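Local structure of Afp3 (Serratia entomophila, 6RBN) at residues Y56-S67 and V106-L115; G182-G192 and V198-Y208. The protein probably forms part of the helical sheath around the inner tube of the anti-feeding prophage, a contractile injection system. All blocks are in the same frame, centred on the assembly; numbering follows the deposited sequence.

Contact 1: Y56-S67 and V106-L115; sequences YTILFDSNVPSS and VVDPTASVAL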
# COMPACT_ATOMS: atom_id res chain seq x y z
N TYR D 56 45.54 -52.85 14.37
CA TYR D 56 46.88 -53.29 14.76
C TYR D 56 46.93 -54.81 14.89
O TYR D 56 47.94 -55.43 14.54
CB TYR D 56 47.30 -52.63 16.07
CG TYR D 56 48.67 -53.04 16.54
CD1 TYR D 56 49.81 -52.58 15.91
CD2 TYR D 56 48.82 -53.90 17.63
CE1 TYR D 56 51.06 -52.95 16.35
CE2 TYR D 56 50.06 -54.28 18.06
CZ TYR D 56 51.18 -53.80 17.42
OH TYR D 56 52.43 -54.18 17.86
N THR D 57 45.87 -55.42 15.41
CA THR D 57 45.87 -56.86 15.63
C THR D 57 45.76 -57.65 14.34
O THR D 57 46.13 -58.83 14.31
CB THR D 57 44.74 -57.26 16.57
OG1 THR D 57 43.48 -56.90 15.98
CG2 THR D 57 44.88 -56.55 17.90
N ILE D 58 45.27 -57.04 13.27
CA ILE D 58 45.16 -57.74 11.99
C ILE D 58 46.45 -57.60 11.19
O ILE D 58 46.93 -58.57 10.60
CB ILE D 58 43.94 -57.21 11.22
CG1 ILE D 58 42.66 -57.51 12.00
CG2 ILE D 58 43.85 -57.83 9.84
CD1 ILE D 58 41.45 -56.83 11.45
N LEU D 59 47.04 -56.41 11.18
CA LEU D 59 48.22 -56.18 10.35
C LEU D 59 49.49 -56.64 11.05
O LEU D 59 50.37 -57.23 10.42
CB LEU D 59 48.32 -54.70 9.99
CG LEU D 59 47.19 -54.18 9.11
CD1 LEU D 59 47.31 -52.68 8.92
CD2 LEU D 59 47.21 -54.88 7.77
N PHE D 60 49.61 -56.38 12.35
CA PHE D 60 50.81 -56.69 13.11
C PHE D 60 50.54 -57.80 14.11
O PHE D 60 49.41 -58.03 14.54
CB PHE D 60 51.32 -55.45 13.84
CG PHE D 60 51.84 -54.39 12.93
CD1 PHE D 60 53.16 -54.41 12.50
CD2 PHE D 60 51.02 -53.36 12.49
CE1 PHE D 60 53.64 -53.44 11.66
CE2 PHE D 60 51.50 -52.39 11.65
CZ PHE D 60 52.82 -52.42 11.24
N ASP D 61 51.61 -58.50 14.48
CA ASP D 61 51.52 -59.51 15.53
C ASP D 61 51.43 -58.81 16.87
O ASP D 61 52.33 -58.06 17.25
CB ASP D 61 52.74 -60.43 15.47
CG ASP D 61 52.55 -61.70 16.28
OD1 ASP D 61 51.48 -61.89 16.89
OD2 ASP D 61 53.50 -62.52 16.32
N SER D 62 50.34 -59.05 17.59
CA SER D 62 50.09 -58.35 18.85
C SER D 62 50.40 -59.19 20.08
O SER D 62 50.32 -58.66 21.19
CB SER D 62 48.64 -57.88 18.91
OG SER D 62 47.75 -58.98 18.96
N ASN D 63 50.75 -60.46 19.92
CA ASN D 63 51.11 -61.29 21.08
C ASN D 63 52.62 -61.28 21.29
O ASN D 63 53.10 -60.71 22.27
CB ASN D 63 50.58 -62.71 20.89
CG ASN D 63 49.07 -62.75 20.79
OD1 ASN D 63 48.52 -63.12 19.75
ND2 ASN D 63 48.39 -62.37 21.86
N VAL D 64 53.36 -61.84 20.33
CA VAL D 64 54.83 -61.88 20.25
C VAL D 64 55.42 -62.42 21.55
O VAL D 64 55.82 -61.62 22.41
CB VAL D 64 55.41 -60.51 19.87
CG1 VAL D 64 56.89 -60.62 19.54
CG2 VAL D 64 54.65 -59.92 18.70
N PRO D 65 55.41 -63.73 21.77
CA PRO D 65 55.82 -64.28 23.07
C PRO D 65 57.30 -64.05 23.36
O PRO D 65 58.16 -64.16 22.48
CB PRO D 65 55.51 -65.77 22.93
CG PRO D 65 55.58 -66.04 21.47
CD PRO D 65 55.08 -64.79 20.80
N SER D 66 57.58 -63.71 24.62
CA SER D 66 58.91 -63.31 25.04
C SER D 66 59.83 -64.52 25.16
O SER D 66 59.40 -65.68 25.13
CB SER D 66 58.85 -62.58 26.38
OG SER D 66 58.39 -63.44 27.41
N SER D 67 61.12 -64.23 25.29
CA SER D 67 62.13 -65.28 25.42
C SER D 67 63.13 -64.94 26.52
O SER D 67 63.65 -63.83 26.58
CB SER D 67 62.86 -65.47 24.09
OG SER D 67 63.62 -64.33 23.75
N VAL D 106 65.44 -63.29 28.45
CA VAL D 106 65.01 -62.30 29.42
C VAL D 106 64.48 -61.06 28.71
O VAL D 106 63.97 -60.14 29.34
CB VAL D 106 66.15 -61.93 30.39
CG1 VAL D 106 66.57 -63.14 31.19
CG2 VAL D 106 67.33 -61.36 29.62
N VAL D 107 64.62 -61.04 27.38
CA VAL D 107 64.13 -59.93 26.58
C VAL D 107 62.61 -60.01 26.49
O VAL D 107 62.02 -61.09 26.58
CB VAL D 107 64.81 -59.93 25.19
CG1 VAL D 107 64.35 -61.10 24.33
CG2 VAL D 107 64.64 -58.60 24.46
N ASP D 108 61.96 -58.85 26.39
CA ASP D 108 60.51 -58.79 26.39
C ASP D 108 60.04 -57.81 25.33
O ASP D 108 60.51 -56.66 25.28
CB ASP D 108 59.99 -58.37 27.77
CG ASP D 108 58.50 -58.48 27.87
OD1 ASP D 108 57.99 -59.62 28.01
OD2 ASP D 108 57.82 -57.44 27.80
N PRO D 109 59.12 -58.22 24.45
CA PRO D 109 58.60 -57.29 23.43
C PRO D 109 57.66 -56.27 24.06
O PRO D 109 56.70 -56.62 24.74
CB PRO D 109 57.85 -58.21 22.47
CG PRO D 109 58.42 -59.57 22.73
CD PRO D 109 58.70 -59.60 24.19
N THR D 110 57.96 -54.99 23.82
CA THR D 110 57.24 -53.89 24.45
C THR D 110 56.61 -52.94 23.44
O THR D 110 56.03 -51.93 23.85
CB THR D 110 58.17 -53.10 25.37
OG1 THR D 110 59.27 -52.59 24.61
CG2 THR D 110 58.70 -53.97 26.50
N ALA D 111 56.71 -53.22 22.15
CA ALA D 111 56.14 -52.32 21.15
C ALA D 111 54.63 -52.44 21.06
O ALA D 111 53.94 -51.45 20.82
CB ALA D 111 56.77 -52.57 19.79
N SER D 112 54.09 -53.64 21.26
CA SER D 112 52.64 -53.82 21.27
C SER D 112 52.01 -53.35 22.57
O SER D 112 50.83 -53.00 22.58
CB SER D 112 52.29 -55.28 21.03
OG SER D 112 50.89 -55.47 21.08
N VAL D 113 52.77 -53.35 23.67
CA VAL D 113 52.26 -52.84 24.94
C VAL D 113 52.18 -51.32 24.90
O VAL D 113 51.25 -50.73 25.46
CB VAL D 113 53.14 -53.35 26.09
CG1 VAL D 113 52.67 -52.83 27.44
CG2 VAL D 113 53.18 -54.87 26.10
N ALA D 114 53.12 -50.68 24.21
CA ALA D 114 53.15 -49.22 24.16
C ALA D 114 52.01 -48.64 23.34
O ALA D 114 51.60 -47.50 23.58
CB ALA D 114 54.50 -48.74 23.62
N LEU D 115 51.49 -49.39 22.37
CA LEU D 115 50.34 -48.88 21.63
C LEU D 115 49.03 -49.06 22.37
O LEU D 115 48.11 -48.27 22.16
CB LEU D 115 50.21 -49.55 20.26
CG LEU D 115 51.16 -49.05 19.20
CD1 LEU D 115 50.84 -49.73 17.91
CD2 LEU D 115 51.02 -47.55 19.06
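At the surface of the chain, the end of helix 53-59 and the loop after it lie against the start of helix 111-120 and the loop before it: Y56 meets S112 and L115, S62 meets S112, and V64 meets P109. L115 brings CD1 over one face of the Y56 ring, 3.9 Å from its centroid and 27° off the ring normal, a CH-pi contact in which a leucine methyl rests on the pi face of the ring, displaced toward its rim. The ring is carried across because CG of Y56 stands anti to the backbone N (chi1 180°). At the ring edge S112 OG approaches Y56 CE2 to 3.4 Å, near the ring plane. That same hydroxyl donates to the backbone O of S62 at 3.2 Å, tilted out of the carbonyl plane; a serine suits this spot, being small enough to sit beside an aromatic edge while giving a loop carbonyl a donor. Further along, V64 and P109 pack apolar surfaces, CG1 of V64 lying 3.7 Å from CG of P109, and S66 CB comes within 3.7 Å of P109 CD. S67 and V106, which flank the unmodelled 68-105, lie close together: V106 N donates to S67 O (2.6 Å), while V107 CG1 lies beside S67 OG. Around these residues, W53 of helix 53-59 meets the Y56 ring and also touches S112 and L115. L128 of strand 127-130 takes contacts from Y56 and L115, D108 leans on L266 of strand 266-268, and T37 receives V64.

Contact 2: G182-G192 and V198-Y208; sequences GYFLLADSVNG and VGGSAQVAVYY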
# COMPACT_ATOMS: atom_id res chain seq x y z
N GLY D 182 56.58 -28.49 10.60
CA GLY D 182 55.58 -28.60 11.64
C GLY D 182 55.63 -29.85 12.47
O GLY D 182 54.66 -30.15 13.17
N TYR D 183 56.73 -30.60 12.44
CA TYR D 183 56.82 -31.78 13.27
C TYR D 183 57.17 -31.39 14.70
O TYR D 183 57.64 -30.29 14.97
CB TYR D 183 57.87 -32.76 12.74
CG TYR D 183 57.59 -33.24 11.34
CD1 TYR D 183 56.49 -34.04 11.07
CD2 TYR D 183 58.46 -32.95 10.31
CE1 TYR D 183 56.24 -34.49 9.80
CE2 TYR D 183 58.22 -33.40 9.03
CZ TYR D 183 57.10 -34.16 8.78
OH TYR D 183 56.86 -34.62 7.51
N PHE D 184 56.93 -32.32 15.62
CA PHE D 184 57.19 -32.06 17.04
C PHE D 184 57.67 -33.35 17.66
O PHE D 184 56.91 -34.32 17.76
CB PHE D 184 55.94 -31.53 17.73
CG PHE D 184 56.19 -30.97 19.10
CD1 PHE D 184 56.72 -29.71 19.25
CD2 PHE D 184 55.89 -31.71 20.23
CE1 PHE D 184 56.95 -29.18 20.50
CE2 PHE D 184 56.12 -31.18 21.48
CZ PHE D 184 56.65 -29.92 21.61
N LEU D 185 58.93 -33.39 18.07
CA LEU D 185 59.54 -34.58 18.64
C LEU D 185 59.24 -34.68 20.13
O LEU D 185 59.32 -33.70 20.86
CB LEU D 185 61.05 -34.57 18.41
CG LEU D 185 61.88 -35.74 18.93
CD1 LEU D 185 61.48 -37.04 18.29
CD2 LEU D 185 63.35 -35.47 18.69
N LEU D 186 58.88 -35.89 20.57
CA LEU D 186 58.68 -36.18 21.99
C LEU D 186 59.81 -37.10 22.43
O LEU D 186 59.68 -38.33 22.38
CB LEU D 186 57.32 -36.81 22.23
CG LEU D 186 56.11 -35.92 21.95
CD1 LEU D 186 54.83 -36.70 22.16
CD2 LEU D 186 56.15 -34.71 22.85
N ALA D 187 60.90 -36.51 22.87
CA ALA D 187 62.06 -37.27 23.30
C ALA D 187 61.90 -37.71 24.75
O ALA D 187 60.97 -37.32 25.45
CB ALA D 187 63.34 -36.44 23.14
N ASP D 188 62.84 -38.55 25.20
CA ASP D 188 62.80 -39.12 26.53
C ASP D 188 64.17 -39.01 27.16
O ASP D 188 65.17 -39.42 26.56
CB ASP D 188 62.37 -40.58 26.49
CG ASP D 188 60.93 -40.74 26.11
OD1 ASP D 188 60.11 -39.89 26.51
OD2 ASP D 188 60.61 -41.69 25.36
N SER D 189 64.22 -38.47 28.37
CA SER D 189 65.49 -38.37 29.07
C SER D 189 65.91 -39.73 29.59
O SER D 189 65.09 -40.65 29.75
CB SER D 189 65.39 -37.37 30.22
OG SER D 189 66.63 -37.25 30.88
N VAL D 190 67.20 -39.87 29.86
CA VAL D 190 67.76 -41.13 30.34
C VAL D 190 68.06 -41.06 31.83
O VAL D 190 67.65 -41.93 32.59
CB VAL D 190 69.03 -41.48 29.53
CG1 VAL D 190 69.60 -42.80 30.00
CG2 VAL D 190 68.70 -41.51 28.06
N ASN D 191 68.77 -40.02 32.26
CA ASN D 191 69.04 -39.83 33.68
C ASN D 191 68.81 -38.39 34.13
O ASN D 191 69.29 -38.00 35.20
CB ASN D 191 70.46 -40.29 34.03
CG ASN D 191 71.53 -39.64 33.16
OD1 ASN D 191 71.24 -38.78 32.33
ND2 ASN D 191 72.78 -40.04 33.37
N GLY D 192 68.10 -37.58 33.34
CA GLY D 192 67.75 -36.25 33.78
C GLY D 192 68.29 -35.14 32.90
O GLY D 192 68.49 -34.02 33.36
N VAL D 198 69.02 -33.57 19.97
CA VAL D 198 68.15 -32.42 19.82
C VAL D 198 68.31 -31.50 21.03
O VAL D 198 67.63 -31.64 22.06
CB VAL D 198 66.69 -32.89 19.61
CG1 VAL D 198 66.51 -33.30 18.16
CG2 VAL D 198 66.38 -34.11 20.47
N GLY D 199 69.23 -30.54 20.92
CA GLY D 199 69.66 -29.81 22.09
C GLY D 199 68.69 -28.72 22.51
O GLY D 199 68.08 -28.79 23.57
N GLY D 200 68.53 -27.70 21.67
CA GLY D 200 67.77 -26.54 22.07
C GLY D 200 66.78 -26.05 21.03
O GLY D 200 66.51 -24.85 20.94
N SER D 201 66.25 -26.96 20.23
CA SER D 201 65.24 -26.58 19.25
C SER D 201 63.87 -26.53 19.91
O SER D 201 63.57 -27.28 20.83
CB SER D 201 65.22 -27.58 18.09
OG SER D 201 64.78 -28.85 18.52
N ALA D 202 63.02 -25.64 19.39
CA ALA D 202 61.70 -25.44 19.96
C ALA D 202 60.70 -26.52 19.58
O ALA D 202 59.55 -26.45 20.01
CB ALA D 202 61.15 -24.07 19.55
N GLN D 203 61.11 -27.51 18.80
CA GLN D 203 60.21 -28.56 18.32
C GLN D 203 60.29 -29.82 19.16
O GLN D 203 59.77 -30.86 18.75
CB GLN D 203 60.54 -28.90 16.87
CG GLN D 203 60.44 -27.74 15.89
CD GLN D 203 59.06 -27.16 15.80
OE1 GLN D 203 58.83 -26.02 16.19
NE2 GLN D 203 58.12 -27.94 15.30
N VAL D 204 60.96 -29.78 20.32
CA VAL D 204 61.28 -30.97 21.09
C VAL D 204 60.77 -30.80 22.51
O VAL D 204 61.00 -29.76 23.14
CB VAL D 204 62.80 -31.25 21.09
CG1 VAL D 204 63.15 -32.41 21.99
CG2 VAL D 204 63.26 -31.55 19.69
N ALA D 205 60.06 -31.81 23.02
CA ALA D 205 59.64 -31.88 24.41
C ALA D 205 60.13 -33.19 25.00
O ALA D 205 59.72 -34.27 24.55
CB ALA D 205 58.12 -31.78 24.52
N VAL D 206 61.00 -33.10 25.99
CA VAL D 206 61.59 -34.26 26.65
C VAL D 206 60.71 -34.62 27.84
O VAL D 206 60.06 -33.75 28.42
CB VAL D 206 63.05 -33.94 27.06
CG1 VAL D 206 63.76 -35.13 27.68
CG2 VAL D 206 63.82 -33.41 25.87
N TYR D 207 60.62 -35.91 28.17
CA TYR D 207 59.83 -36.39 29.30
C TYR D 207 60.65 -37.44 30.04
O TYR D 207 60.93 -38.50 29.48
CB TYR D 207 58.49 -36.95 28.85
CG TYR D 207 57.54 -35.89 28.34
CD1 TYR D 207 56.72 -35.19 29.22
CD2 TYR D 207 57.50 -35.55 27.00
CE1 TYR D 207 55.87 -34.21 28.76
CE2 TYR D 207 56.65 -34.57 26.54
CZ TYR D 207 55.84 -33.90 27.42
OH TYR D 207 54.99 -32.92 26.96
N TYR D 208 61.03 -37.15 31.29
CA TYR D 208 62.07 -37.94 31.94
C TYR D 208 61.68 -39.32 32.46
O TYR D 208 62.31 -40.29 32.01
CB TYR D 208 62.74 -37.11 33.05
CG TYR D 208 63.59 -37.93 34.00
CD1 TYR D 208 64.77 -38.51 33.59
CD2 TYR D 208 63.21 -38.08 35.32
CE1 TYR D 208 65.53 -39.26 34.46
CE2 TYR D 208 63.97 -38.81 36.20
CZ TYR D 208 65.13 -39.40 35.77
OH TYR D 208 65.90 -40.13 36.65
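The backbone of L185 is held twice by the neighbouring segment, through its N and its O: the N donates to Q203 O at 2.8 Å, and the O accepts from A205 N at 3.0 Å. Farther on, Y207 N donates to A187 O at 3.1 Å, whereas the bonds from A187 N to A205 O and from S189 N to Y207 O are weak. F184 lays one ring face over Q203 O and brings CE2 to 3.7 Å from A205 CB, the small alanine letting the phenyl ring come close. L186, A205 and Y207 share one face of the pair: from L186, CD2 reaches the ring edge of Y207 at CE2, 3.7 Å away, and also lies against A205 CB. L185, A187, V204 and V206 occupy the other face, where L185 CD2 also meets V198 CG2 at 3.8 Å. This is a short, weakly bonded parallel pair, strands 185-188 and 204-207, in which L185 with V204 is the sound bridge and the directions diverge by 30°; the connection, without helix or strand, reaches the second strand through a type I turn from S201 to V204. Beyond the strands, S189 OG accepts from G192 N at 2.9 Å, an ST motif, and also bonds D193 O. With OG anti to the backbone N (chi1 -179°), this hydroxyl lies at the edge of the Y208 ring, 3.5 Å from CD1. Glycine suits position 192, where the positive phi (119°) would press a beta carbon against the preceding carbonyl. In the next shell, S271 OG bonds both L186 O and D188 OD1, and Y278 bonds the Y207 hydroxyl while packing on F184 and L186. Helix 347-364 lies against A205 and Y207 through I347, and Y170 of helix 163-172 packs on L185 and A187.

In the fold
After strands 10-11, 31-34 and 48-49 the chain enters contact 1, which spans the 38 residues 68-105, none of them modelled, in the loop between helix 53-59 and helix 111-120. The chain then runs through strand 127-130 and the helices between 137 and 172 before contact 2 closes a much shorter loop, with five residues between its segments. The two contacts follow in series, neither enclosing nor crossing the other; the centres of contact 1 and contact 2 are about 26 Å apart, and the nearest atoms of contact 1 and contact 2 about 9 Å. Contact 1 joins two helix-bearing parts at the periphery, whereas contact 2 pairs strands in the interior, between helices 163-172, 271-284 and 347-364.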